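Local coordinates for ABC transporter periplasmic-binding protein YtfQ (Mycobacterium smegmatis, PDB 6HB0) that probably binds a sugar, likely L-arabinofuranose, as the solute-binding component of an ABC transporter, at residues 91-96 and 115-120; 224-229 and 235-240; 249-252 and 256-259. One frame throughout, in Å; residues are numbered along the deposited sequence.

Interaction 1 lies in one lobe and interactions 2 and 3 in the other, on the far side of the chain's centre; the centres of interactions 1 and 2 are about 49 Å apart. Interactions 2 and 3 are neighbours, joined by the salt bridge between Glu227 and Lys256 and by the pairing of Ile239 with Asn258. Interaction 2 is a buried, purely aliphatic helix-to-strand contact. Interaction 1 is also buried, but adds a bridging water and a glutamine at its margin. Interaction 3, only partly buried, is where a helix ends: backbone bonds and a methyl over a phenylalanine face accompany the turn of the chain from helix 246-253 into strand 259-263.

Interaction 1 (91-96 and 115-120); sequences AVLQET and TDVYKT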
loop_
_atom_site.group_PDB
_atom_site.type_symbol
_atom_site.label_atom_id
_atom_site.label_comp_id
_atom_site.label_asym_id
_atom_site.label_seq_id
_atom_site.Cartn_x
_atom_site.Cartn_y
_atom_site.Cartn_z
ATOM N N ALA A 91 26.548 -0.212 6.228
ATOM C CA ALA A 91 27.498 0.402 7.142
ATOM C C ALA A 91 26.815 0.920 8.406
ATOM O O ALA A 91 27.231 0.576 9.521
ATOM C CB ALA A 91 28.222 1.543 6.479
ATOM N N VAL A 92 25.794 1.750 8.258
ATOM C CA VAL A 92 25.120 2.225 9.454
ATOM C C VAL A 92 24.419 1.095 10.260
ATOM O O VAL A 92 24.343 1.119 11.506
ATOM C CB VAL A 92 24.202 3.398 9.144
ATOM C CG1 VAL A 92 22.888 2.966 8.518
ATOM C CG2 VAL A 92 23.890 4.167 10.414
ATOM N N LEU A 93 23.946 0.085 9.563
ATOM C CA LEU A 93 23.381 -1.102 10.200
ATOM C C LEU A 93 24.433 -1.926 10.961
ATOM O O LEU A 93 24.108 -2.567 11.948
ATOM C CB LEU A 93 22.654 -1.957 9.184
ATOM C CG LEU A 93 21.346 -1.314 8.647
ATOM C CD1 LEU A 93 20.648 -2.206 7.639
ATOM C CD2 LEU A 93 20.378 -0.909 9.716
ATOM N N GLN A 94 25.686 -1.900 10.522
ATOM C CA GLN A 94 26.767 -2.466 11.324
ATOM C C GLN A 94 26.982 -1.700 12.583
ATOM O O GLN A 94 27.227 -2.326 13.633
ATOM C CB GLN A 94 28.084 -2.586 10.552
ATOM C CG GLN A 94 28.038 -3.695 9.507
ATOM C CD GLN A 94 27.914 -5.095 10.107
ATOM O OE1 GLN A 94 28.481 -5.384 11.137
ATOM N NE2 GLN A 94 27.199 -5.974 9.419
ATOM N N GLU A 95 26.858 -0.377 12.508
ATOM C CA GLU A 95 26.955 0.473 13.701
ATOM C C GLU A 95 25.817 0.212 14.700
ATOM O O GLU A 95 26.037 0.251 15.943
ATOM C CB GLU A 95 27.036 1.956 13.343
ATOM C CG GLU A 95 28.294 2.332 12.569
ATOM C CD GLU A 95 28.203 3.672 11.818
ATOM O OE1 GLU A 95 27.494 4.591 12.270
ATOM O OE2 GLU A 95 28.887 3.827 10.777
ATOM N N THR A 96 24.607 -0.057 14.205
ATOM C CA THR A 96 23.537 -0.391 15.138
ATOM C C THR A 96 23.787 -1.759 15.759
ATOM O O THR A 96 23.594 -1.963 16.953
ATOM C CB THR A 96 22.135 -0.324 14.505
ATOM O OG1 THR A 96 22.094 -1.134 13.329
ATOM C CG2 THR A 96 21.837 1.075 14.118
ATOM N N THR A 115 24.415 -10.186 6.698
ATOM C CA THR A 115 23.435 -11.091 7.308
ATOM C C THR A 115 22.971 -10.493 8.634
ATOM O O THR A 115 23.765 -9.921 9.413
ATOM C CB THR A 115 24.022 -12.502 7.541
ATOM O OG1 THR A 115 25.301 -12.373 8.167
ATOM C CG2 THR A 115 24.176 -13.248 6.232
ATOM N N ASP A 116 21.671 -10.609 8.888
ATOM C CA ASP A 116 21.098 -10.250 10.198
ATOM C C ASP A 116 21.498 -8.807 10.588
ATOM O O ASP A 116 22.042 -8.533 11.688
ATOM C CB ASP A 116 21.529 -11.254 11.276
ATOM C CG ASP A 116 21.011 -12.703 11.016
ATOM O OD1 ASP A 116 20.038 -12.924 10.236
ATOM O OD2 ASP A 116 21.600 -13.627 11.622
ATOM N N VAL A 117 21.286 -7.888 9.658
ATOM C CA VAL A 117 21.499 -6.453 9.992
ATOM C C VAL A 117 20.193 -5.738 10.387
ATOM O O VAL A 117 20.197 -4.562 10.843
ATOM C CB VAL A 117 22.296 -5.691 8.896
ATOM C CG1 VAL A 117 23.789 -5.930 9.097
ATOM C CG2 VAL A 117 21.843 -6.090 7.517
ATOM N N TYR A 118 19.064 -6.417 10.211
ATOM C CA TYR A 118 17.814 -5.916 10.787
ATOM C C TYR A 118 16.992 -7.105 11.214
ATOM O O TYR A 118 17.219 -8.202 10.763
ATOM C CB TYR A 118 17.058 -4.993 9.797
ATOM C CG TYR A 118 16.615 -5.689 8.542
ATOM C CD1 TYR A 118 17.452 -5.780 7.399
ATOM C CD2 TYR A 118 15.377 -6.278 8.499
ATOM C CE1 TYR A 118 17.011 -6.450 6.254
ATOM C CE2 TYR A 118 14.929 -6.939 7.366
ATOM C CZ TYR A 118 15.738 -7.028 6.252
ATOM O OH TYR A 118 15.201 -7.708 5.180
ATOM N N LYS A 119 16.041 -6.871 12.091
ATOM C CA LYS A 119 15.264 -7.968 12.670
ATOM C C LYS A 119 14.072 -8.295 11.803
ATOM O O LYS A 119 13.753 -9.431 11.597
ATOM C CB LYS A 119 14.749 -7.549 14.050
ATOM C CG LYS A 119 15.812 -7.394 15.115
ATOM C CD LYS A 119 16.784 -8.554 15.176
ATOM C CE LYS A 119 17.531 -8.545 16.490
ATOM N NZ LYS A 119 18.654 -9.507 16.486
ATOM N N THR A 120 13.402 -7.276 11.300
ATOM C CA THR A 120 12.203 -7.500 10.531
ATOM C C THR A 120 11.854 -6.328 9.666
ATOM O O THR A 120 12.303 -5.198 9.901
ATOM C CB THR A 120 10.960 -7.944 11.415
ATOM O OG1 THR A 120 9.981 -8.524 10.553
ATOM C CG2 THR A 120 10.318 -6.824 12.166
HETATM O O HOH W 1 21.674 -3.467 12.749
#
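A single water joins Leu93 to Val117: it donates to Leu93 O at 2.7 Å and to Val117 O at 2.6 Å, so two backbone carbonyls from different segments are gripped by one molecule. Thr96 OG1 also lies beside this water, but the separation is too short to be relied on. The bridge links helix 90-98 to the loop that leads into strand 120-122.

Next to the water the contact is apolar. Leu93 and Val117 cross at about a right angle, with Leu93 CB and Val117 CB 3.8 Å apart. Leu93 CG stands beside its backbone N (chi1 -69°), and the branch runs past the valine, CD1 touching Val117 CB and CG2 while CD2 rests against Val117 O at 3.8 Å.

Gln94 closes the margin. Its CB points away from the loop, but with CG beside the backbone N, a bend at chi2 (-66°) folds the chain back until NE2 reaches Val117 CG1 at 3.4 Å. The same NE2 is hydrogen-bonded to Asp114 OD2, which holds the amide nitrogen beside the valine methyl. Asp114 and Asp90 bind zinc in a structure of this protein, although here no zinc is bound to them in this chain.

Thr96 also touches Ile68 and Ile72 of helix 61-73, which packs beside helix 90-98. The loop lies against a helix that connects two strands, 78-81 and 103-106, of the parallel sheet, as in the Rossmann-like lobe of a periplasmic sugar-binding protein.

Interaction 2 (224-229 and 235-240); sequences EAIEAA and TDIKIV
Ile226, on helix 216-228, meets two isoleucines of 235-240, and its terminal methyl CD1 makes the closest approaches. Ile237, just before the strand, is the first of them, and here the two backbones come nearest, with Ile237 CA 7.8 Å from Ile226 CA. Its CG2 branch carries the contact, lying 4.0 Å from Ile226 CD1, with the Ile237 CB close behind at 4.1 Å. That branch sits opposite the backbone N, because CG1 takes the place beside it (chi1 -64°). The two side chains pass at a slant rather than end on, and a looser approach joins the remaining branches, Ile226 CG2 lying 4.3 Å from Ile237 CD1. Ile237 also packs on Val211 of strand 210-213 and on Leu202 of helix 191-204, while Met198 of the same helix touches Ile226, so the pair is enclosed by sheet and helices together.

Strand 210-213, helix 216-228 and strand 238-242 form a right-handed beta-alpha-beta crossover of the kind from which Rossmann-like lobes are built, and these isoleucines pack between its helix and its sheet.

Lys238 begins the strand with its side chain directed away from the helix. The alternation then brings Ile239 back to the helix side: its CD1 and Ile226 CD1 approach tip to tip at 4.1 Å. Ile226 is nearly extended at chi2 (165°), which carries its methyl out between Ile237 and Ile239. Asn258, just before strand 259-263, takes Ile239 N on its side-chain OD1 and pairs through its own N with Ile239 O, a probable hydrogen bond. Val240 faces the other side of the sheet, toward helix 126-140.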
loop_
_atom_site.group_PDB
_atom_site.type_symbol
_atom_site.label_atom_id
_atom_site.label_comp_id
_atom_site.label_asym_id
_atom_site.label_seq_id
_atom_site.Cartn_x
_atom_site.Cartn_y
_atom_site.Cartn_z
ATOM N N GLU A 224 -15.215 8.315 -15.741
ATOM C CA GLU A 224 -15.703 9.485 -16.478
ATOM C C GLU A 224 -15.591 9.334 -17.965
ATOM O O GLU A 224 -16.446 9.829 -18.680
ATOM C CB GLU A 224 -14.943 10.728 -16.068
ATOM C CG GLU A 224 -15.246 11.206 -14.673
ATOM C CD GLU A 224 -14.421 12.439 -14.280
ATOM O OE1 GLU A 224 -13.850 13.119 -15.177
ATOM O OE2 GLU A 224 -14.348 12.720 -13.059
ATOM N N ALA A 225 -14.539 8.667 -18.457
ATOM C CA ALA A 225 -14.396 8.455 -19.900
ATOM C C ALA A 225 -15.473 7.509 -20.394
ATOM O O ALA A 225 -16.023 7.688 -21.485
ATOM C CB ALA A 225 -13.026 7.908 -20.249
ATOM N N ILE A 226 -15.758 6.507 -19.586
ATOM C CA ILE A 226 -16.761 5.522 -19.922
ATOM C C ILE A 226 -18.119 6.188 -20.000
ATOM O O ILE A 226 -18.874 5.942 -20.952
ATOM C CB ILE A 226 -16.757 4.346 -18.900
ATOM C CG1 ILE A 226 -15.475 3.569 -19.066
ATOM C CG2 ILE A 226 -17.889 3.351 -19.190
ATOM C CD1 ILE A 226 -15.156 2.631 -17.949
ATOM N N GLU A 227 -18.430 7.036 -19.026
ATOM C CA GLU A 227 -19.647 7.813 -19.035
ATOM C C GLU A 227 -19.719 8.747 -20.257
ATOM O O GLU A 227 -20.747 8.825 -20.916
ATOM C CB GLU A 227 -19.803 8.604 -17.726
ATOM C CG GLU A 227 -20.263 7.728 -16.575
ATOM C CD GLU A 227 -20.245 8.371 -15.174
ATOM O OE1 GLU A 227 -19.460 9.294 -14.866
ATOM O OE2 GLU A 227 -21.002 7.872 -14.336
ATOM N N ALA A 228 -18.632 9.442 -20.582
ATOM C CA ALA A 228 -18.670 10.384 -21.707
ATOM C C ALA A 228 -18.933 9.646 -23.021
ATOM O O ALA A 228 -19.575 10.170 -23.907
ATOM C CB ALA A 228 -17.388 11.202 -21.774
ATOM N N ALA A 229 -18.468 8.405 -23.120
ATOM C CA ALA A 229 -18.730 7.569 -24.282
ATOM C C ALA A 229 -20.152 7.001 -24.282
ATOM O O ALA A 229 -20.458 6.136 -25.109
ATOM C CB ALA A 229 -17.722 6.432 -24.346
ATOM N N THR A 235 -21.433 -1.515 -15.088
ATOM C CA THR A 235 -22.336 -2.503 -15.715
ATOM C C THR A 235 -21.879 -2.922 -17.102
ATOM O O THR A 235 -21.664 -4.092 -17.337
ATOM C CB THR A 235 -23.771 -1.968 -15.815
ATOM O OG1 THR A 235 -24.107 -1.343 -14.580
ATOM C CG2 THR A 235 -24.734 -3.120 -16.075
ATOM N N ASP A 236 -21.726 -1.969 -18.006
ATOM C CA ASP A 236 -21.237 -2.267 -19.363
ATOM C C ASP A 236 -19.765 -2.616 -19.360
ATOM O O ASP A 236 -19.323 -3.533 -20.069
ATOM C CB ASP A 236 -21.417 -1.047 -20.250
ATOM C CG ASP A 236 -22.890 -0.688 -20.473
ATOM O OD1 ASP A 236 -23.709 -1.650 -20.445
ATOM O OD2 ASP A 236 -23.205 0.512 -20.714
ATOM N N ILE A 237 -19.006 -1.842 -18.582
ATOM C CA ILE A 237 -17.583 -2.088 -18.397
ATOM C C ILE A 237 -17.373 -2.052 -16.891
ATOM O O ILE A 237 -17.661 -1.048 -16.227
ATOM C CB ILE A 237 -16.716 -1.003 -19.063
ATOM C CG1 ILE A 237 -16.923 -1.019 -20.587
ATOM C CG2 ILE A 237 -15.255 -1.244 -18.733
ATOM C CD1 ILE A 237 -16.160 0.039 -21.380
ATOM N N LYS A 238 -16.893 -3.155 -16.363
ATOM C CA LYS A 238 -16.625 -3.303 -14.956
ATOM C C LYS A 238 -15.241 -2.714 -14.642
ATOM O O LYS A 238 -14.351 -2.677 -15.494
ATOM C CB LYS A 238 -16.690 -4.764 -14.604
ATOM C CG LYS A 238 -18.103 -5.324 -14.752
ATOM C CD LYS A 238 -18.269 -6.654 -14.024
ATOM C CE LYS A 238 -19.699 -7.200 -14.083
ATOM N NZ LYS A 238 -20.739 -6.238 -14.545
ATOM N N ILE A 239 -15.081 -2.232 -13.416
ATOM C CA ILE A 239 -13.845 -1.594 -12.994
ATOM C C ILE A 239 -13.395 -2.243 -11.693
ATOM O O ILE A 239 -14.178 -2.339 -10.700
ATOM C CB ILE A 239 -14.056 -0.112 -12.763
ATOM C CG1 ILE A 239 -14.429 0.574 -14.065
ATOM C CG2 ILE A 239 -12.782 0.509 -12.205
ATOM C CD1 ILE A 239 -14.787 2.014 -13.914
ATOM N N VAL A 240 -12.185 -2.768 -11.714
ATOM C CA VAL A 240 -11.555 -3.288 -10.497
ATOM C C VAL A 240 -10.332 -2.391 -10.250
ATOM O O VAL A 240 -9.570 -2.110 -11.200
ATOM C CB VAL A 240 -11.219 -4.772 -10.571
ATOM C CG1 VAL A 240 -10.398 -5.129 -11.804
ATOM C CG2 VAL A 240 -10.482 -5.249 -9.328
#

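Interaction 3 (249-252 and 256-259); sequences MQAL and KFNY
Backbone bonds come first: Ala251 O receives two N-H groups from the segment that follows the helix. Lys256 N donates at 2.8 Å, with the donor tilted 27° from the carbonyl plane, and Phe257 N adds a weak bond to the same oxygen at 3.3 Å. A carbonyl near the end of helix 246-253 is thereby satisfied from beyond the turn. Lys256 N to Ala251 O is a six-to-one bond, consistent with a Schellman-type helix end, at the place where the chain turns back toward strand 259-263.

Ring packing adds to this. Ala251 CB lies over one face of Phe257, 3.9 Å from the ring centroid and 18° off the normal, a CH-pi contact displaced toward the rim at CD1. Leu220 of helix 216-228 also touches both residues.

Aliphatic packing falls to Leu252. Its CB meets Phe257 CB at 4.0 Å, and with CG anti to the backbone N (chi1 179°) the side chain reaches across to the backbone of Phe257 and Asn258, where Leu252 CD1 sits 3.4 Å from Asn258 C and 3.5 Å from Phe257 O.

The one charged side chain at the contact, Lys256, brushes Ala251 O with CB at 3.6 Å, then runs extended away from helix 246-253 to a salt bridge between its NZ and Glu227 OE2 on helix 216-228.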
loop_
_atom_site.group_PDB
_atom_site.type_symbol
_atom_site.label_atom_id
_atom_site.label_comp_id
_atom_site.label_asym_id
_atom_site.label_seq_id
_atom_site.Cartn_x
_atom_site.Cartn_y
_atom_site.Cartn_z
ATOM N N MET A 249 -14.118 4.206 -2.880
ATOM C CA MET A 249 -15.218 3.533 -2.198
ATOM C C MET A 249 -16.577 4.164 -2.499
ATOM O O MET A 249 -17.572 3.468 -2.529
ATOM C CB MET A 249 -14.978 3.533 -0.688
ATOM C CG MET A 249 -13.699 2.854 -0.276
ATOM S SD MET A 249 -14.089 1.147 -0.001
ATOM C CE MET A 249 -15.066 1.368 1.509
ATOM N N GLN A 250 -16.619 5.475 -2.717
ATOM C CA GLN A 250 -17.852 6.125 -3.076
ATOM C C GLN A 250 -18.338 5.660 -4.454
ATOM O O GLN A 250 -19.518 5.334 -4.647
ATOM C CB GLN A 250 -17.740 7.661 -3.033
ATOM C CG GLN A 250 -19.074 8.372 -3.303
ATOM C CD GLN A 250 -20.120 8.029 -2.261
ATOM O OE1 GLN A 250 -19.915 8.218 -1.070
ATOM N NE2 GLN A 250 -21.199 7.432 -2.697
ATOM N N ALA A 251 -17.430 5.615 -5.407
ATOM C CA ALA A 251 -17.743 5.036 -6.745
ATOM C C ALA A 251 -18.253 3.612 -6.674
ATOM O O ALA A 251 -19.211 3.236 -7.338
ATOM C CB ALA A 251 -16.519 5.111 -7.639
ATOM N N LEU A 252 -17.625 2.816 -5.838
ATOM C CA LEU A 252 -18.010 1.449 -5.636
ATOM C C LEU A 252 -19.395 1.340 -5.004
ATOM O O LEU A 252 -20.225 0.550 -5.436
ATOM C CB LEU A 252 -16.934 0.774 -4.782
ATOM C CG LEU A 252 -17.027 -0.643 -4.371
ATOM C CD1 LEU A 252 -17.161 -1.499 -5.585
ATOM C CD2 LEU A 252 -15.810 -1.023 -3.554
ATOM N N LYS A 256 -20.405 2.175 -9.680
ATOM C CA LYS A 256 -19.595 2.584 -10.846
ATOM C C LYS A 256 -18.242 1.879 -10.893
ATOM O O LYS A 256 -17.649 1.809 -11.945
ATOM C CB LYS A 256 -19.416 4.081 -10.811
ATOM C CG LYS A 256 -20.778 4.746 -10.874
ATOM C CD LYS A 256 -20.626 6.212 -11.181
ATOM C CE LYS A 256 -21.970 6.864 -11.394
ATOM N NZ LYS A 256 -21.685 8.266 -11.771
ATOM N N PHE A 257 -17.737 1.439 -9.743
ATOM C CA PHE A 257 -16.655 0.464 -9.659
ATOM C C PHE A 257 -17.330 -0.842 -9.219
ATOM O O PHE A 257 -18.450 -0.839 -8.722
ATOM C CB PHE A 257 -15.632 0.812 -8.570
ATOM C CG PHE A 257 -14.628 1.868 -8.908
ATOM C CD1 PHE A 257 -14.786 2.745 -9.956
ATOM C CD2 PHE A 257 -13.521 2.022 -8.071
ATOM C CE1 PHE A 257 -13.834 3.729 -10.191
ATOM C CE2 PHE A 257 -12.564 2.979 -8.310
ATOM C CZ PHE A 257 -12.720 3.834 -9.365
ATOM N N ASN A 258 -16.646 -1.966 -9.406
ATOM C CA ASN A 258 -17.143 -3.261 -8.973
ATOM C C ASN A 258 -16.355 -3.874 -7.857
ATOM O O ASN A 258 -16.887 -4.678 -7.083
ATOM C CB ASN A 258 -17.167 -4.189 -10.186
ATOM C CG ASN A 258 -18.006 -3.595 -11.319
ATOM O OD1 ASN A 258 -17.521 -2.782 -12.092
ATOM N ND2 ASN A 258 -19.288 -3.922 -11.345
ATOM N N TYR A 259 -15.057 -3.542 -7.751
ATOM C CA TYR A 259 -14.246 -4.151 -6.723
ATOM C C TYR A 259 -13.012 -3.287 -6.450
ATOM O O TYR A 259 -12.385 -2.736 -7.393
ATOM C CB TYR A 259 -13.834 -5.543 -7.146
ATOM C CG TYR A 259 -13.361 -6.453 -6.033
ATOM C CD1 TYR A 259 -14.236 -6.872 -5.029
ATOM C CD2 TYR A 259 -12.061 -6.911 -5.992
ATOM C CE1 TYR A 259 -13.802 -7.704 -3.998
ATOM C CE2 TYR A 259 -11.630 -7.754 -4.979
ATOM C CZ TYR A 259 -12.532 -8.148 -4.007
ATOM O OH TYR A 259 -12.068 -8.959 -3.043
#